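Local coordinates for probable glutamine synthetase (Pseudomonas aeruginosa, PDB 4HPP), which is a probable member of the glutamine synthetase family that holds a magnesium ion and a glutamic acid in its catalytic domain, at residues A285-R290 with D337-P342; L277-A282 with G392-C397; F130-S135 with D200-V205; V208-A213 with T220-L225. All blocks are in the same frame, centred on the assembly; numbering follows the deposited sequence.

Contact 1: A285-R290 with D337-P342; sequences AASYLR and DATTCP. With GLU (glutamic acid), chain D.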
loop_
_atom_site.group_PDB
_atom_site.type_symbol
_atom_site.label_atom_id
_atom_site.label_comp_id
_atom_site.label_asym_id
_atom_site.label_seq_id
_atom_site.Cartn_x
_atom_site.Cartn_y
_atom_site.Cartn_z
ATOM N N ALA A 285 0.544 -43.838 -6.325
ATOM C CA ALA A 285 1.934 -44.033 -6.756
ATOM C C ALA A 285 2.921 -43.360 -5.767
ATOM O O ALA A 285 3.936 -43.971 -5.392
ATOM C CB ALA A 285 2.129 -43.528 -8.196
ATOM N N ALA A 286 2.591 -42.134 -5.317
ATOM C CA ALA A 286 3.403 -41.401 -4.332
ATOM C C ALA A 286 3.439 -42.062 -2.965
ATOM O O ALA A 286 4.285 -41.692 -2.131
ATOM C CB ALA A 286 2.955 -39.951 -4.196
ATOM N N SER A 287 2.549 -43.038 -2.735
ATOM C CA SER A 287 2.467 -43.663 -1.422
ATOM C C SER A 287 3.712 -44.488 -1.138
ATOM O O SER A 287 4.137 -44.635 0.036
ATOM C CB SER A 287 1.212 -44.503 -1.282
ATOM O OG SER A 287 0.057 -43.679 -1.227
ATOM N N TYR A 288 4.330 -44.989 -2.211
ATOM C CA TYR A 288 5.469 -45.890 -2.043
ATOM C C TYR A 288 6.821 -45.205 -1.810
ATOM O O TYR A 288 7.735 -45.857 -1.360
ATOM C CB TYR A 288 5.429 -47.057 -3.032
ATOM C CG TYR A 288 4.183 -47.798 -2.742
ATOM C CD1 TYR A 288 2.967 -47.374 -3.288
ATOM C CD2 TYR A 288 4.176 -48.834 -1.825
ATOM C CE1 TYR A 288 1.782 -48.003 -2.979
ATOM C CE2 TYR A 288 2.981 -49.457 -1.474
ATOM C CZ TYR A 288 1.792 -49.036 -2.058
ATOM O OH TYR A 288 0.600 -49.651 -1.717
ATOM N N LEU A 289 6.895 -43.887 -2.034
ATOM C CA LEU A 289 8.031 -43.094 -1.530
ATOM C C LEU A 289 8.015 -42.995 -0.002
ATOM O O LEU A 289 9.053 -42.726 0.603
ATOM C CB LEU A 289 8.082 -41.675 -2.140
ATOM C CG LEU A 289 7.638 -41.568 -3.599
ATOM C CD1 LEU A 289 7.382 -40.133 -3.999
ATOM C CD2 LEU A 289 8.704 -42.202 -4.519
ATOM N N ARG A 290 6.834 -43.181 0.598
ATOM C CA ARG A 290 6.638 -43.170 2.067
ATOM C C ARG A 290 6.806 -44.578 2.710
ATOM O O ARG A 290 7.562 -44.745 3.708
ATOM C CB ARG A 290 5.275 -42.531 2.429
ATOM C CG ARG A 290 4.770 -42.876 3.820
ATOM C CD ARG A 290 3.558 -42.043 4.271
ATOM N NE ARG A 290 3.304 -42.363 5.666
ATOM C CZ ARG A 290 2.647 -43.438 6.119
ATOM N NH1 ARG A 290 2.531 -43.629 7.424
ATOM N NH2 ARG A 290 2.077 -44.307 5.292
ATOM N N ASP A 337 -2.088 -43.315 4.458
ATOM C CA ASP A 337 -1.770 -41.924 4.150
ATOM C C ASP A 337 -3.030 -41.176 3.689
ATOM O O ASP A 337 -4.135 -41.794 3.598
ATOM C CB ASP A 337 -0.588 -41.801 3.181
ATOM C CG ASP A 337 -0.832 -42.445 1.829
ATOM O OD1 ASP A 337 -0.022 -43.324 1.433
ATOM O OD2 ASP A 337 -1.783 -42.059 1.121
ATOM N N ALA A 338 -2.923 -39.861 3.465
ATOM C CA ALA A 338 -4.149 -39.078 3.158
ATOM C C ALA A 338 -4.619 -39.121 1.694
ATOM O O ALA A 338 -5.632 -38.487 1.347
ATOM C CB ALA A 338 -3.994 -37.661 3.620
ATOM N N THR A 339 -3.890 -39.839 0.823
ATOM C CA THR A 339 -4.333 -40.028 -0.554
ATOM C C THR A 339 -5.449 -41.070 -0.586
ATOM O O THR A 339 -6.093 -41.278 -1.618
ATOM C CB THR A 339 -3.199 -40.484 -1.515
ATOM O OG1 THR A 339 -2.722 -41.758 -1.101
ATOM C CG2 THR A 339 -2.068 -39.518 -1.500
ATOM N N THR A 340 -5.704 -41.713 0.545
ATOM C CA THR A 340 -6.861 -42.647 0.618
ATOM C C THR A 340 -8.234 -42.017 0.613
ATOM O O THR A 340 -8.371 -40.823 0.756
ATOM C CB THR A 340 -6.858 -43.463 1.911
ATOM O OG1 THR A 340 -6.881 -42.561 3.028
ATOM C CG2 THR A 340 -5.637 -44.342 1.914
ATOM N N CYS A 341 -9.245 -42.858 0.418
ATOM C CA CYS A 341 -10.630 -42.523 0.703
ATOM C C CYS A 341 -11.014 -43.042 2.125
ATOM O O CYS A 341 -11.271 -44.213 2.316
ATOM C CB CYS A 341 -11.547 -43.043 -0.419
ATOM S SG CYS A 341 -13.277 -43.200 0.103
ATOM N N PRO A 342 -11.033 -42.174 3.144
ATOM C CA PRO A 342 -11.279 -42.675 4.543
ATOM C C PRO A 342 -12.224 -43.898 4.689
ATOM O O PRO A 342 -11.889 -44.867 5.383
ATOM C CB PRO A 342 -11.860 -41.449 5.244
ATOM C CG PRO A 342 -11.259 -40.285 4.521
ATOM C CD PRO A 342 -10.791 -40.713 3.131
HETATM N N GLU D . 5.258 -39.046 9.862
HETATM C CA GLU D . 5.174 -40.528 10.183
HETATM C C GLU D . 4.383 -41.395 9.176
HETATM O O GLU D . 4.519 -41.260 7.966
HETATM C CB GLU D . 4.595 -40.730 11.577
HETATM C CG GLU D . 5.522 -40.296 12.679
HETATM C CD GLU D . 4.847 -40.303 14.011
HETATM O OE1 GLU D . 5.261 -41.129 14.840
HETATM O OE2 GLU D . 3.903 -39.503 14.222
HETATM O OXT GLU D . 3.569 -42.252 9.538
#
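Ser287 and Asp337 form the direct hydrogen bond between 285-290 and 337-342: Ser287 OG donates to Asp337 OD1 over 2.7 Å, meeting it on the syn side and 18° out of the carboxylate plane. A chi1 of 61° puts Asp337 CG between its own backbone N and carbonyl carbon, which turns the carboxylate to the serine. Local bonds steady the same group. Asp337 OD2 accepts from Thr339 N at 3.1 Å with its anti lone pair, closing an Asx turn. This lies in a type I beta turn from Asp337 to Thr340, where Thr340 OG1 also donates to Asp337 O (2.9 Å). The two carboxylate oxygens are thus shared out, one serving the serine and the other the turn. Thr284 OG1 bonds both Ser287 OG and Thr339 OG1.

Charge acts at longer range. Arg290 NH2 stands 4.5 Å from Asp337 OD1, too far for a salt bridge, though the carboxylate may still polarise the guanidinium. The arginine chain, extended from CG to NE, carries that group onward to the bound glutamic acid, whose alpha-carboxylate (O and OXT) lies at the guanidinium edge. NE donates to the ligand O at 2.8 Å, and NH1 to OXT at 2.7 Å with an N-H...O angle of 162°. Such two-pronged arginine-carboxylate pairing marks the glutamic acid pocket of this catalytic domain, which Arg308 and Arg334 also line.

Contact 2: L277-A282 with G392-C397; sequences LCALTA and GDALDC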
loop_
_atom_site.group_PDB
_atom_site.type_symbol
_atom_site.label_atom_id
_atom_site.label_comp_id
_atom_site.label_asym_id
_atom_site.label_seq_id
_atom_site.Cartn_x
_atom_site.Cartn_y
_atom_site.Cartn_z
ATOM N N LEU A 277 -3.987 -54.848 1.565
ATOM C CA LEU A 277 -4.640 -53.689 2.163
ATOM C C LEU A 277 -3.875 -52.450 1.759
ATOM O O LEU A 277 -4.427 -51.335 1.777
ATOM C CB LEU A 277 -4.679 -53.771 3.663
ATOM C CG LEU A 277 -5.609 -54.774 4.311
ATOM C CD1 LEU A 277 -5.404 -54.755 5.835
ATOM C CD2 LEU A 277 -7.028 -54.486 3.899
ATOM N N CYS A 278 -2.614 -52.660 1.378
ATOM C CA CYS A 278 -1.795 -51.564 0.962
ATOM C C CYS A 278 -2.290 -50.869 -0.306
ATOM O O CYS A 278 -2.107 -49.661 -0.460
ATOM C CB CYS A 278 -0.344 -52.003 0.859
ATOM S SG CYS A 278 0.300 -52.333 2.521
ATOM N N ALA A 279 -2.942 -51.629 -1.176
ATOM C CA ALA A 279 -3.466 -51.105 -2.416
ATOM C C ALA A 279 -4.605 -50.168 -2.077
ATOM O O ALA A 279 -4.937 -49.277 -2.869
ATOM C CB ALA A 279 -3.953 -52.227 -3.341
ATOM N N LEU A 280 -5.206 -50.373 -0.906
ATOM C CA LEU A 280 -6.380 -49.583 -0.494
ATOM C C LEU A 280 -6.070 -48.608 0.656
ATOM O O LEU A 280 -6.848 -47.685 0.894
ATOM C CB LEU A 280 -7.598 -50.477 -0.145
ATOM C CG LEU A 280 -8.058 -51.574 -1.141
ATOM C CD1 LEU A 280 -8.431 -52.869 -0.447
ATOM C CD2 LEU A 280 -9.166 -51.164 -2.079
ATOM N N THR A 281 -4.954 -48.782 1.369
ATOM C CA THR A 281 -4.610 -47.830 2.452
ATOM C C THR A 281 -3.336 -47.019 2.163
ATOM O O THR A 281 -3.027 -46.062 2.887
ATOM C CB THR A 281 -4.423 -48.535 3.788
ATOM O OG1 THR A 281 -3.200 -49.269 3.726
ATOM C CG2 THR A 281 -5.588 -49.495 4.108
ATOM N N ALA A 282 -2.572 -47.425 1.143
ATOM C CA ALA A 282 -1.487 -46.591 0.578
ATOM C C ALA A 282 -1.632 -46.609 -0.948
ATOM O O ALA A 282 -0.782 -47.161 -1.635
ATOM C CB ALA A 282 -0.113 -47.100 1.014
ATOM N N GLY A 392 2.002 -50.822 -8.259
ATOM C CA GLY A 392 1.838 -51.996 -9.176
ATOM C C GLY A 392 1.823 -53.306 -8.410
ATOM O O GLY A 392 0.853 -54.108 -8.454
ATOM N N ASP A 393 2.909 -53.501 -7.674
ATOM C CA ASP A 393 3.008 -54.623 -6.742
ATOM C C ASP A 393 1.837 -54.650 -5.787
ATOM O O ASP A 393 1.354 -55.748 -5.464
ATOM C CB ASP A 393 4.375 -54.643 -6.024
ATOM C CG ASP A 393 5.561 -54.567 -7.026
ATOM O OD1 ASP A 393 5.296 -54.684 -8.257
ATOM O OD2 ASP A 393 6.742 -54.381 -6.607
ATOM N N ALA A 394 1.333 -53.468 -5.382
ATOM C CA ALA A 394 0.272 -53.472 -4.368
ATOM C C ALA A 394 -0.977 -53.920 -5.023
ATOM O O ALA A 394 -1.713 -54.676 -4.422
ATOM C CB ALA A 394 0.085 -52.146 -3.661
ATOM N N LEU A 395 -1.214 -53.491 -6.265
ATOM C CA LEU A 395 -2.385 -54.031 -7.041
ATOM C C LEU A 395 -2.287 -55.518 -7.463
ATOM O O LEU A 395 -3.294 -56.238 -7.450
ATOM C CB LEU A 395 -2.691 -53.179 -8.268
ATOM C CG LEU A 395 -2.834 -51.699 -7.953
ATOM C CD1 LEU A 395 -2.884 -50.913 -9.241
ATOM C CD2 LEU A 395 -4.094 -51.418 -7.118
ATOM N N ASP A 396 -1.090 -55.966 -7.859
ATOM C CA ASP A 396 -0.854 -57.406 -7.966
ATOM C C ASP A 396 -1.407 -58.059 -6.707
ATOM O O ASP A 396 -2.308 -58.878 -6.813
ATOM C CB ASP A 396 0.635 -57.762 -8.173
ATOM C CG ASP A 396 1.229 -57.105 -9.409
ATOM O OD1 ASP A 396 0.460 -56.715 -10.317
ATOM O OD2 ASP A 396 2.464 -56.951 -9.468
ATOM N N CYS A 397 -0.926 -57.650 -5.527
ATOM C CA CYS A 397 -1.302 -58.335 -4.280
ATOM C C CYS A 397 -2.779 -58.411 -4.043
ATOM O O CYS A 397 -3.266 -59.405 -3.529
ATOM C CB CYS A 397 -0.698 -57.674 -3.058
ATOM S SG CYS A 397 1.097 -57.588 -2.966
#
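Leu395 and Ala279 meet through methyl groups where helix 391-399 passes the end of helix 261-281, and the leucine shows how the gap is bridged. Its CB starts 5.2 Å from Ala279 CB, and CG is little closer. A chi1 of -52° sets CG anti to the carbonyl carbon and beside the backbone N; a chi2 of 170° then extends the chain through CD1 and turns the other branch to the neighbouring helix. CD2 is the atom that arrives, 3.9 Å from Ala279 CB, whereas CD1 stays 6.1 Å from it. The leucine also packs on Lys420, Arg421 and Leu424 of helix 410-427, so this residue of helix 391-399 touches both helix 261-281 and helix 410-427.

Ala394 supplies the other half of the interface. Ala279 CB rests 3.5 Å from Ala394 O, and the two CB atoms are 4.1 Å apart. With nothing larger than a methyl on either residue, their CA atoms come within 4.8 Å. The axes of 277-281 and 392-397 accordingly approach to 7.9 Å, with N-to-C directions 124° apart.

No hydrogen bond spans the segments; the buried contact is made by methyl groups, one of which also rests against a backbone carbonyl. Backbone oxygens find partners outside: Tyr416 OH bonds Ala279 O, and Tyr288 OH makes weak bonds to Cys278 O and Ala282 O. The arrangement is a close helix-helix crossing at paired alanines, here joining two helices of the catalytic domain about 13 Å from the bound glutamic acid, measured from the Cys278 side chain.

Contact 3: F130-S135 with D200-V205; sequences FEHEFS and DRAVNV. With MG (magnesium ion), chain B; GLU (glutamic acid), chain D.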
loop_
_atom_site.group_PDB
_atom_site.type_symbol
_atom_site.label_atom_id
_atom_site.label_comp_id
_atom_site.label_asym_id
_atom_site.label_seq_id
_atom_site.Cartn_x
_atom_site.Cartn_y
_atom_site.Cartn_z
ATOM N N PHE A 130 -8.853 -41.410 13.037
ATOM C CA PHE A 130 -7.758 -41.145 12.094
ATOM C C PHE A 130 -6.886 -39.961 12.601
ATOM O O PHE A 130 -7.424 -38.908 12.989
ATOM C CB PHE A 130 -8.316 -40.759 10.742
ATOM C CG PHE A 130 -9.072 -41.826 10.035
ATOM C CD1 PHE A 130 -8.484 -42.508 8.945
ATOM C CD2 PHE A 130 -10.392 -42.111 10.378
ATOM C CE1 PHE A 130 -9.195 -43.465 8.208
ATOM C CE2 PHE A 130 -11.104 -43.074 9.663
ATOM C CZ PHE A 130 -10.519 -43.757 8.566
ATOM N N GLU A 131 -5.560 -40.141 12.595
ATOM C CA GLU A 131 -4.641 -39.091 12.984
ATOM C C GLU A 131 -4.060 -38.614 11.678
ATOM O O GLU A 131 -3.684 -39.440 10.834
ATOM C CB GLU A 131 -3.505 -39.615 13.874
ATOM C CG GLU A 131 -3.864 -40.065 15.306
ATOM C CD GLU A 131 -2.611 -40.450 16.139
ATOM O OE1 GLU A 131 -2.769 -40.587 17.367
ATOM O OE2 GLU A 131 -1.461 -40.592 15.600
ATOM N N HIS A 132 -3.978 -37.291 11.523
ATOM C CA HIS A 132 -3.606 -36.691 10.281
ATOM C C HIS A 132 -2.401 -35.817 10.413
ATOM O O HIS A 132 -2.335 -35.009 11.350
ATOM C CB HIS A 132 -4.756 -35.887 9.754
ATOM C CG HIS A 132 -5.917 -36.732 9.226
ATOM N ND1 HIS A 132 -7.115 -36.828 9.881
ATOM C CD2 HIS A 132 -6.067 -37.439 8.029
ATOM C CE1 HIS A 132 -7.961 -37.587 9.154
ATOM N NE2 HIS A 132 -7.313 -37.965 8.025
ATOM N N GLU A 133 -1.422 -35.979 9.499
ATOM C CA GLU A 133 -0.291 -35.087 9.474
ATOM C C GLU A 133 -0.295 -34.300 8.142
ATOM O O GLU A 133 -0.748 -34.802 7.100
ATOM C CB GLU A 133 0.999 -35.834 9.704
ATOM C CG GLU A 133 1.216 -36.329 11.133
ATOM C CD GLU A 133 2.312 -37.394 11.211
ATOM O OE1 GLU A 133 2.755 -37.905 10.135
ATOM O OE2 GLU A 133 2.720 -37.743 12.358
ATOM N N PHE A 134 0.169 -33.053 8.189
ATOM C CA PHE A 134 0.171 -32.213 7.009
ATOM C C PHE A 134 1.274 -31.145 7.064
ATOM O O PHE A 134 1.853 -30.839 8.149
ATOM C CB PHE A 134 -1.228 -31.574 6.814
ATOM C CG PHE A 134 -1.649 -30.629 7.955
ATOM C CD1 PHE A 134 -2.333 -31.123 9.092
ATOM C CD2 PHE A 134 -1.416 -29.251 7.862
ATOM C CE1 PHE A 134 -2.706 -30.288 10.097
ATOM C CE2 PHE A 134 -1.815 -28.413 8.881
ATOM C CZ PHE A 134 -2.434 -28.923 10.000
ATOM N N SER A 135 1.525 -30.558 5.910
ATOM C CA SER A 135 2.471 -29.472 5.758
ATOM C C SER A 135 1.638 -28.261 5.735
ATOM O O SER A 135 0.580 -28.263 5.078
ATOM C CB SER A 135 3.155 -29.504 4.361
ATOM O OG SER A 135 4.129 -30.538 4.237
ATOM N N ASP A 200 -16.217 -40.261 8.132
ATOM C CA ASP A 200 -16.679 -38.878 7.858
ATOM C C ASP A 200 -15.763 -37.869 8.543
ATOM O O ASP A 200 -15.355 -36.844 7.930
ATOM C CB ASP A 200 -18.120 -38.658 8.291
ATOM C CG ASP A 200 -19.110 -39.523 7.512
ATOM O OD1 ASP A 200 -20.311 -39.474 7.853
ATOM O OD2 ASP A 200 -18.693 -40.258 6.576
ATOM N N ARG A 201 -15.395 -38.191 9.787
ATOM C CA ARG A 201 -14.469 -37.319 10.551
ATOM C C ARG A 201 -13.126 -37.170 9.797
ATOM O O ARG A 201 -12.627 -36.046 9.606
ATOM C CB ARG A 201 -14.306 -37.827 11.975
ATOM C CG ARG A 201 -13.561 -36.939 12.943
ATOM C CD ARG A 201 -13.956 -37.338 14.363
ATOM N NE ARG A 201 -15.337 -36.894 14.648
ATOM C CZ ARG A 201 -15.985 -36.928 15.821
ATOM N NH1 ARG A 201 -15.436 -37.387 16.920
ATOM N NH2 ARG A 201 -17.216 -36.471 15.871
ATOM N N ALA A 202 -12.597 -38.279 9.299
ATOM C CA ALA A 202 -11.335 -38.203 8.607
ATOM C C ALA A 202 -11.523 -37.217 7.450
ATOM O O ALA A 202 -10.750 -36.290 7.303
ATOM C CB ALA A 202 -10.924 -39.565 8.134
ATOM N N VAL A 203 -12.621 -37.323 6.702
ATOM C CA VAL A 203 -12.833 -36.401 5.556
ATOM C C VAL A 203 -12.982 -34.943 6.053
ATOM O O VAL A 203 -12.280 -34.036 5.566
ATOM C CB VAL A 203 -14.057 -36.799 4.681
ATOM C CG1 VAL A 203 -14.433 -35.675 3.699
ATOM C CG2 VAL A 203 -13.807 -38.113 3.965
ATOM N N ASN A 204 -13.874 -34.739 7.026
ATOM C CA ASN A 204 -14.058 -33.443 7.656
ATOM C C ASN A 204 -12.770 -32.811 8.154
ATOM O O ASN A 204 -12.513 -31.620 7.900
ATOM C CB ASN A 204 -14.958 -33.568 8.868
ATOM C CG ASN A 204 -16.367 -33.939 8.525
ATOM O OD1 ASN A 204 -16.844 -33.718 7.430
ATOM N ND2 ASN A 204 -17.048 -34.506 9.484
ATOM N N VAL A 205 -11.958 -33.576 8.871
ATOM C CA VAL A 205 -10.640 -33.035 9.294
ATOM C C VAL A 205 -9.793 -32.531 8.100
ATOM O O VAL A 205 -9.104 -31.505 8.223
ATOM C CB VAL A 205 -9.808 -34.019 10.152
ATOM C CG1 VAL A 205 -8.385 -33.553 10.269
ATOM C CG2 VAL A 205 -10.422 -34.200 11.541
HETATM MG MG MG B . 2.406 -38.261 14.442
HETATM N N GLU D . 5.258 -39.046 9.862
HETATM C CA GLU D . 5.174 -40.528 10.183
HETATM C C GLU D . 4.383 -41.395 9.176
HETATM O O GLU D . 4.519 -41.260 7.966
HETATM C CB GLU D . 4.595 -40.730 11.577
HETATM C CG GLU D . 5.522 -40.296 12.679
HETATM C CD GLU D . 4.847 -40.303 14.011
HETATM O OE1 GLU D . 5.261 -41.129 14.840
HETATM O OE2 GLU D . 3.903 -39.503 14.222
HETATM O OXT GLU D . 3.569 -42.252 9.538
#
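Ala202 CB sits over one face of the Phe130 ring, 3.6 Å from the centroid and 20° off the ring normal, a CH-pi contact displaced somewhat toward the rim. His132 meets the same helix differently: the edge of its imidazole points at the Ala202 backbone, with CE1 3.5 Å from Ala202 CA. One helical turn on, Val205 CG1 reaches His132 ND1 at 3.5 Å, approaching the ring at a slant. That methyl is brought there by a chi1 of 167°, which places CG1 anti to the backbone N of Val205.

These contacts are helix-on-sheet packing. Helix segment 200-205 runs almost along strand segment 130-135, their axes 19° apart and 8.9 Å from each other at closest approach, so the helix backs the curled, mainly antiparallel sheet of the glutamine synthetase catalytic domain. Phe130 and His132 point into this layer, where Met346 and Val235 also touch the phenylalanine.

Glu131 points away from the helix, and Glu133, which does not touch it, extends beyond CG to the bound ligands, its OE2 binding the magnesium ion at 2.2 Å and its OE1 accepting from the glutamic acid N at 2.8 Å. Two different oxygens are thereby engaged, which should restrain rotation of the carboxylate. Gly234 N gives OE1 a further hydrogen bond, while Glu180 and Glu187 join Glu133 around the metal, as does OE2 of the glutamic acid.

Contact 4: V208-A213 with T220-L225; sequences VTREVA and TCFAPL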
loop_
_atom_site.group_PDB
_atom_site.type_symbol
_atom_site.label_atom_id
_atom_site.label_comp_id
_atom_site.label_asym_id
_atom_site.label_seq_id
_atom_site.Cartn_x
_atom_site.Cartn_y
_atom_site.Cartn_z
ATOM N N VAL A 208 -11.672 -29.276 6.265
ATOM C CA VAL A 208 -11.689 -28.082 7.111
ATOM C C VAL A 208 -10.290 -27.520 7.265
ATOM O O VAL A 208 -10.104 -26.326 7.144
ATOM C CB VAL A 208 -12.315 -28.356 8.499
ATOM C CG1 VAL A 208 -12.113 -27.162 9.432
ATOM C CG2 VAL A 208 -13.787 -28.700 8.369
ATOM N N THR A 209 -9.297 -28.362 7.524
ATOM C CA THR A 209 -7.881 -27.883 7.547
ATOM C C THR A 209 -7.534 -27.106 6.274
ATOM O O THR A 209 -7.111 -25.919 6.349
ATOM C CB THR A 209 -6.894 -29.011 7.746
ATOM O OG1 THR A 209 -7.266 -29.684 8.931
ATOM C CG2 THR A 209 -5.460 -28.494 7.927
ATOM N N ARG A 210 -7.803 -27.732 5.126
ATOM C CA ARG A 210 -7.745 -27.026 3.849
ATOM C C ARG A 210 -8.494 -25.661 3.878
ATOM O O ARG A 210 -7.898 -24.629 3.534
ATOM C CB ARG A 210 -8.227 -27.931 2.682
ATOM C CG ARG A 210 -7.184 -28.935 2.260
ATOM C CD ARG A 210 -7.770 -30.193 1.673
ATOM N NE ARG A 210 -6.757 -31.231 1.521
ATOM C CZ ARG A 210 -6.979 -32.500 1.136
ATOM N NH1 ARG A 210 -8.187 -32.906 0.810
ATOM N NH2 ARG A 210 -5.948 -33.357 1.015
ATOM N N GLU A 211 -9.775 -25.636 4.298
ATOM C CA GLU A 211 -10.541 -24.351 4.344
ATOM C C GLU A 211 -9.959 -23.278 5.308
ATOM O O GLU A 211 -9.901 -22.107 4.993
ATOM C CB GLU A 211 -12.005 -24.612 4.603
ATOM C CG GLU A 211 -12.874 -23.372 4.748
ATOM C CD GLU A 211 -12.995 -22.606 3.473
ATOM O OE1 GLU A 211 -13.485 -21.447 3.490
ATOM O OE2 GLU A 211 -12.651 -23.179 2.452
ATOM N N VAL A 212 -9.449 -23.674 6.443
ATOM C CA VAL A 212 -8.873 -22.703 7.346
ATOM C C VAL A 212 -7.631 -22.131 6.645
ATOM O O VAL A 212 -7.533 -20.908 6.456
ATOM C CB VAL A 212 -8.600 -23.383 8.717
ATOM C CG1 VAL A 212 -7.883 -22.465 9.671
ATOM C CG2 VAL A 212 -9.914 -23.816 9.368
ATOM N N ALA A 213 -6.709 -23.010 6.193
ATOM C CA ALA A 213 -5.547 -22.543 5.443
ATOM C C ALA A 213 -5.965 -21.596 4.298
ATOM O O ALA A 213 -5.448 -20.479 4.140
ATOM C CB ALA A 213 -4.706 -23.739 4.934
ATOM N N THR A 220 -2.154 -26.149 2.535
ATOM C CA THR A 220 -1.765 -27.371 3.169
ATOM C C THR A 220 -1.276 -28.419 2.167
ATOM O O THR A 220 -1.675 -28.458 0.988
ATOM C CB THR A 220 -2.931 -27.965 3.941
ATOM O OG1 THR A 220 -4.037 -28.055 3.065
ATOM C CG2 THR A 220 -3.324 -27.093 5.097
ATOM N N CYS A 221 -0.461 -29.336 2.644
ATOM C CA CYS A 221 -0.180 -30.504 1.848
ATOM C C CYS A 221 -0.304 -31.717 2.735
ATOM O O CYS A 221 0.378 -31.767 3.787
ATOM C CB CYS A 221 1.234 -30.403 1.196
ATOM S SG CYS A 221 1.736 -31.913 0.333
ATOM N N PHE A 222 -1.138 -32.689 2.315
ATOM C CA PHE A 222 -1.303 -33.992 2.966
ATOM C C PHE A 222 -0.661 -35.146 2.173
ATOM O O PHE A 222 -0.813 -36.334 2.523
ATOM C CB PHE A 222 -2.768 -34.330 3.127
ATOM C CG PHE A 222 -3.509 -33.495 4.147
ATOM C CD1 PHE A 222 -4.038 -34.077 5.269
ATOM C CD2 PHE A 222 -3.708 -32.146 3.961
ATOM C CE1 PHE A 222 -4.699 -33.330 6.201
ATOM C CE2 PHE A 222 -4.400 -31.403 4.894
ATOM C CZ PHE A 222 -4.895 -31.993 6.007
ATOM N N ALA A 223 0.005 -34.840 1.070
ATOM C CA ALA A 223 0.571 -35.931 0.235
ATOM C C ALA A 223 1.462 -36.778 1.121
ATOM O O ALA A 223 2.068 -36.242 2.065
ATOM C CB ALA A 223 1.391 -35.370 -0.913
ATOM N N PRO A 224 1.540 -38.098 0.839
ATOM C CA PRO A 224 2.443 -38.905 1.664
ATOM C C PRO A 224 3.853 -38.301 1.746
ATOM O O PRO A 224 4.424 -38.298 2.842
ATOM C CB PRO A 224 2.455 -40.305 0.984
ATOM C CG PRO A 224 1.308 -40.321 0.040
ATOM C CD PRO A 224 0.818 -38.900 -0.168
ATOM N N LEU A 225 4.407 -37.810 0.626
ATOM C CA LEU A 225 5.707 -37.122 0.685
ATOM C C LEU A 225 5.592 -35.675 0.196
ATOM O O LEU A 225 5.410 -35.410 -1.018
ATOM C CB LEU A 225 6.812 -37.903 -0.056
ATOM C CG LEU A 225 8.211 -37.295 0.137
ATOM C CD1 LEU A 225 8.766 -37.524 1.550
ATOM C CD2 LEU A 225 9.195 -37.806 -0.907
HETATM O O HOH W 1 -4.309 -30.132 0.788
#
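Thr220 turns its two branches to different parts of helix segment 208-213 because its chi1 is 53°: OG1 lies between the backbone N and the carbonyl carbon and faces Arg210, while CG2, anti to the carbonyl carbon, faces Ala213 and Thr209. Arg210, extended from CG to NE, crosses the threonine at about a right angle, its CG 3.4 Å from Thr220 OG1. The methyl branch packs more simply, with Thr220 CG2 3.6 Å from Ala213 CB and 3.8 Å from Thr209 CG2.

Water links the polar ends. Arg210 NE donates to it at 2.8 Å, and Thr220 OG1 donates to the same oxygen at 3.1 Å, so one water bridges the two side chains, accepting from both. Beyond it the guanidinium reaches Phe222 in an off-centre cation-pi contact, CZ lying 4.8 Å from the ring centroid and 29° off the normal. The planes stand 74° apart, which excludes a flat stack. At the ring's edge, in plane, Thr209 CB meets Phe222 CZ at 4.0 Å. The arginine has stronger company outside: Arg210 NH1 forms a salt bridge with Glu207, and Tyr443 O takes a weak bond from NH2.

Helix 196-216 and strand 219-221 are thus fastened across the short turn joining them. Strand 219-221 pairs antiparallel with 124-137, Phe134 of which meets the Phe222 ring; the helix also packs on helix 159-169, and its Glu211 salt-bridges Arg154 of the second subunit.

How the contacts relate
All four contacts lie in the catalytic domain. Along the chain contact 3 closes before contact 4 opens, and both precede the other two; contact 1 falls wholly between the segments of contact 2. Contacts 3 and 4, centres 9 Å apart, share helix 196-216 and adjoining strands of one sheet, where Ser135 N probably bonds Cys221 O. Contacts 1 and 2 are 10 Å apart at their centres. Contact 1 also touches both of the sheet-based contacts, through Pro342 on Val203 and Thr339 on Pro224. Contacts 2 and 3, 21 Å apart, do not touch. Contacts 1 and 3 both reach the glutamic acid, Arg290 at its alpha-carboxylate and Glu133 at its N, so the pocket draws on distant parts of the chain.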